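Local coordinates for ADP-ribosylation factor-binding protein GGA1 (Saccharomyces cerevisiae, PDB 5CN2) that may help regulate membrane traffic through the trans-Golgi network as part of an ARF-binding protein, of which this is the GAE (gamma-adaptin ear) domain, at residues A[64-70]-A[82-88]. Residues are numbered along the deposited sequence; the frame is centred on the assembly and turned at random.
Sequences LSLQPQS and IKQIASV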
ATOM      1  N   LEU A  64      -4.115   1.747 -12.731  1.00 32.12           N
ATOM      2  CA  LEU A  64      -3.637   2.100 -11.411  1.00 34.55           C
ATOM      3  C   LEU A  64      -2.799   3.376 -11.514  1.00 31.60           C
ATOM      4  O   LEU A  64      -1.761   3.374 -12.170  1.00 33.04           O
ATOM      5  CB  LEU A  64      -2.807   0.941 -10.887  1.00 38.05           C
ATOM      6  CG  LEU A  64      -2.331   0.853  -9.440  1.00 42.28           C
ATOM      7  CD1 LEU A  64      -1.401   2.005  -9.097  1.00 46.11           C
ATOM      8  CD2 LEU A  64      -3.481   0.804  -8.461  1.00 43.40           C
ATOM      9  N   SER A  65      -3.247   4.462 -10.899  1.00 27.58           N
ATOM     10  CA  SER A  65      -2.461   5.695 -10.893  1.00 31.44           C
ATOM     11  C   SER A  65      -1.798   5.853  -9.547  1.00 34.43           C
ATOM     12  O   SER A  65      -2.489   6.028  -8.531  1.00 39.08           O
ATOM     13  CB  SER A  65      -3.327   6.930 -11.190  1.00 30.78           C
ATOM     14  OG  SER A  65      -3.937   6.813 -12.470  1.00 34.20           O
ATOM     15  N   LEU A  66      -0.470   5.813  -9.546  1.00 33.81           N
ATOM     16  CA  LEU A  66       0.297   5.798  -8.315  1.00 35.97           C
ATOM     17  C   LEU A  66       1.046   7.122  -8.187  1.00 35.19           C
ATOM     18  O   LEU A  66       1.925   7.451  -9.018  1.00 36.65           O
ATOM     19  CB  LEU A  66       1.254   4.594  -8.286  1.00 38.91           C
ATOM     20  CG  LEU A  66       1.928   4.281  -6.941  1.00 46.70           C
ATOM     21  CD1 LEU A  66       0.934   4.174  -5.783  1.00 49.53           C
ATOM     22  CD2 LEU A  66       2.733   2.995  -7.024  1.00 48.01           C
ATOM     23  N   GLN A  67       0.670   7.886  -7.167  1.00 28.99           N
ATOM     24  CA  GLN A  67       1.345   9.118  -6.816  1.00 32.29           C
ATOM     25  C   GLN A  67       2.530   8.839  -5.935  1.00 32.11           C
ATOM     26  O   GLN A  67       2.582   7.830  -5.265  1.00 35.08           O
ATOM     27  CB  GLN A  67       0.396  10.063  -6.095  1.00 33.63           C
ATOM     28  CG  GLN A  67      -0.590  10.733  -7.031  1.00 37.73           C
ATOM     29  CD  GLN A  67      -1.548  11.612  -6.271  1.00 37.82           C
ATOM     30  OE1 GLN A  67      -1.113  12.479  -5.516  1.00 42.02           O
ATOM     31  NE2 GLN A  67      -2.849  11.386  -6.441  1.00 36.96           N
ATOM     32  N   PRO A  68       3.496   9.741  -5.935  1.00 33.29           N
ATOM     33  CA  PRO A  68       4.686   9.450  -5.161  1.00 35.08           C
ATOM     34  C   PRO A  68       4.444   9.433  -3.640  1.00 35.42           C
ATOM     35  O   PRO A  68       3.559  10.126  -3.113  1.00 35.70           O
ATOM     36  CB  PRO A  68       5.640  10.583  -5.542  1.00 35.52           C
ATOM     37  CG  PRO A  68       4.760  11.705  -5.973  1.00 35.48           C
ATOM     38  CD  PRO A  68       3.498  11.103  -6.504  1.00 34.82           C
ATOM     39  N   GLN A  69       5.246   8.644  -2.957  1.00 36.59           N
ATOM     40  CA  GLN A  69       5.179   8.581  -1.521  1.00 40.07           C
ATOM     41  C   GLN A  69       5.742   9.842  -0.889  1.00 38.07           C
ATOM     42  O   GLN A  69       6.580  10.524  -1.479  1.00 37.81           O
ATOM     43  CB  GLN A  69       5.884   7.345  -1.007  1.00 39.56           C
ATOM     44  CG  GLN A  69       7.350   7.246  -1.336  1.00 44.04           C
ATOM     45  CD  GLN A  69       7.976   5.952  -0.828  1.00 45.27           C
ATOM     46  OE1 GLN A  69       9.195   5.810  -0.810  1.00 41.78           O
ATOM     47  NE2 GLN A  69       7.152   5.005  -0.424  1.00 48.71           N
ATOM     48  N   SER A  70       5.247  10.145   0.305  1.00 38.38           N
ATOM     49  CA  SER A  70       5.531  11.418   0.978  1.00 37.45           C
ATOM     50  C   SER A  70       6.979  11.444   1.430  1.00 38.46           C
ATOM     51  O   SER A  70       7.555  12.502   1.558  1.00 37.67           O
ATOM     52  CB  SER A  70       4.602  11.621   2.174  1.00 36.93           C
ATOM     53  OG  SER A  70       4.769  10.599   3.147  1.00 39.67           O
ATOM     54  N   ILE A  82       4.770   7.431   6.552  1.00 35.54           N
ATOM     55  CA  ILE A  82       4.737   7.606   5.101  1.00 34.34           C
ATOM     56  C   ILE A  82       3.302   7.359   4.630  1.00 34.51           C
ATOM     57  O   ILE A  82       2.646   6.409   5.055  1.00 32.00           O
ATOM     58  CB  ILE A  82       5.701   6.643   4.388  1.00 34.28           C
ATOM     59  CG1 ILE A  82       7.155   6.901   4.816  1.00 35.22           C
ATOM     60  CG2 ILE A  82       5.627   6.827   2.877  1.00 35.97           C
ATOM     61  CD1 ILE A  82       8.113   5.838   4.325  1.00 34.50           C
ATOM     62  N   LYS A  83       2.821   8.261   3.790  1.00 36.48           N
ATOM     63  CA  LYS A  83       1.522   8.159   3.145  1.00 40.40           C
ATOM     64  C   LYS A  83       1.755   8.104   1.620  1.00 41.77           C
ATOM     65  O   LYS A  83       2.686   8.739   1.090  1.00 44.34           O
ATOM     66  CB  LYS A  83       0.689   9.393   3.502  1.00 43.49           C
ATOM     67  CG  LYS A  83      -0.721   9.421   2.920  1.00 49.39           C
ATOM     68  CD  LYS A  83      -1.231  10.841   2.652  1.00 52.06           C
ATOM     69  CE  LYS A  83      -2.104  11.348   3.782  1.00 55.93           C
ATOM     70  NZ  LYS A  83      -2.353  12.815   3.699  1.00 59.70           N
ATOM     71  N   GLN A  84       0.904   7.367   0.917  1.00 41.20           N
ATOM     72  CA  GLN A  84       0.982   7.289  -0.543  1.00 39.96           C
ATOM     73  C   GLN A  84      -0.367   7.064  -1.185  1.00 35.58           C
ATOM     74  O   GLN A  84      -1.005   6.032  -0.933  1.00 35.70           O
ATOM     75  CB  GLN A  84       1.914   6.161  -0.972  1.00 40.69           C
ATOM     76  CG  GLN A  84       2.042   6.076  -2.491  1.00 41.40           C
ATOM     77  CD  GLN A  84       3.169   5.194  -2.977  1.00 39.58           C
ATOM     78  OE1 GLN A  84       3.762   5.484  -4.020  1.00 41.97           O
ATOM     79  NE2 GLN A  84       3.476   4.126  -2.242  1.00 35.36           N
ATOM     80  N   ILE A  85      -0.761   7.999  -2.045  1.00 32.83           N
ATOM     81  CA  ILE A  85      -2.060   7.986  -2.717  1.00 34.40           C
ATOM     82  C   ILE A  85      -2.032   7.206  -4.031  1.00 34.85           C
ATOM     83  O   ILE A  85      -1.104   7.334  -4.833  1.00 33.46           O
ATOM     84  CB  ILE A  85      -2.548   9.397  -3.076  1.00 38.28           C
ATOM     85  CG1 ILE A  85      -2.453  10.345  -1.882  1.00 41.41           C
ATOM     86  CG2 ILE A  85      -3.986   9.347  -3.591  1.00 40.62           C
ATOM     87  CD1 ILE A  85      -3.270   9.894  -0.699  1.00 45.62           C
ATOM     88  N   ALA A  86      -3.064   6.397  -4.237  1.00 33.90           N
ATOM     89  CA  ALA A  86      -3.271   5.721  -5.505  1.00 36.65           C
ATOM     90  C   ALA A  86      -4.738   5.788  -5.902  1.00 35.37           C
ATOM     91  O   ALA A  86      -5.616   6.051  -5.072  1.00 34.59           O
ATOM     92  CB  ALA A  86      -2.824   4.270  -5.414  1.00 34.53           C
ATOM     93  N   SER A  87      -5.000   5.537  -7.171  1.00 36.72           N
ATOM     94  CA  SER A  87      -6.370   5.311  -7.590  1.00 37.81           C
ATOM     95  C   SER A  87      -6.474   4.130  -8.532  1.00 36.88           C
ATOM     96  O   SER A  87      -5.496   3.675  -9.125  1.00 38.95           O
ATOM     97  CB  SER A  87      -6.970   6.573  -8.187  1.00 39.56           C
ATOM     98  OG  SER A  87      -6.304   6.914  -9.363  1.00 42.36           O
ATOM     99  N   VAL A  88      -7.673   3.580  -8.580  1.00 40.13           N
ATOM    100  CA  VAL A  88      -7.967   2.374  -9.323  1.00 39.29           C
ATOM    101  C   VAL A  88      -9.171   2.712 -10.158  1.00 40.64           C
ATOM    102  O   VAL A  88     -10.165   3.206  -9.627  1.00 34.24           O
ATOM    103  CB  VAL A  88      -8.333   1.209  -8.387  1.00 39.94           C
ATOM    104  CG1 VAL A  88      -8.208  -0.112  -9.120  1.00 36.77           C
ATOM    105  CG2 VAL A  88      -7.436   1.207  -7.167  1.00 44.20           C
TER
HETATM  106  O   HOH W   1      -6.390   5.086 -11.994  1.00 40.08           O
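Ile85 CB and CG2 lie over one face of the Gln67 amide, CG2 3.7 Å from Gln67 NE2, the two side chains side by side and pointing the same way. The Gln84 amide is sandwiched: Leu66 CD1 lies over one face, 3.7 Å from Gln84 CD, the two side chains crossing at about a right angle, and Gln69 CB lies over the opposite face, 4.0 Å from Gln84 CD. Gln67 O sits at its edge, in the amide plane and 3.5 Å from Gln84 CD. Gln84 reaches across because its CG is anti to the backbone N (chi1 -179°) and the chain beyond is extended.

Backbone pairing is antiparallel. Ser65 and Ser87 form a hydrogen-bonded pair, Ser87 N to Ser65 O being 2.9 Å, and a water bonded to both hydroxyls bridges their side chains. On the opposite face, Leu66 CD1 packs 3.8 Å from Ala86 CB. Gln67 N still bonds Ile85 O, but the regular register then slips: Gln69 comes abreast of Gln84, and backbone bonding resumes where Ser70 N donates to Lys83 O. Ser70 OG accepts from Lys83 N at 3.1 Å in a nearly straight bond (173°), so one serine grips both backbone polar groups of Lys83.

Strand 78-89 is flanked by 34-43 on its other edge, and 63-66 is an outermost strand of the sheet within this chain: an edge beta hairpin of the immunoglobulin-like GAE beta-sandwich.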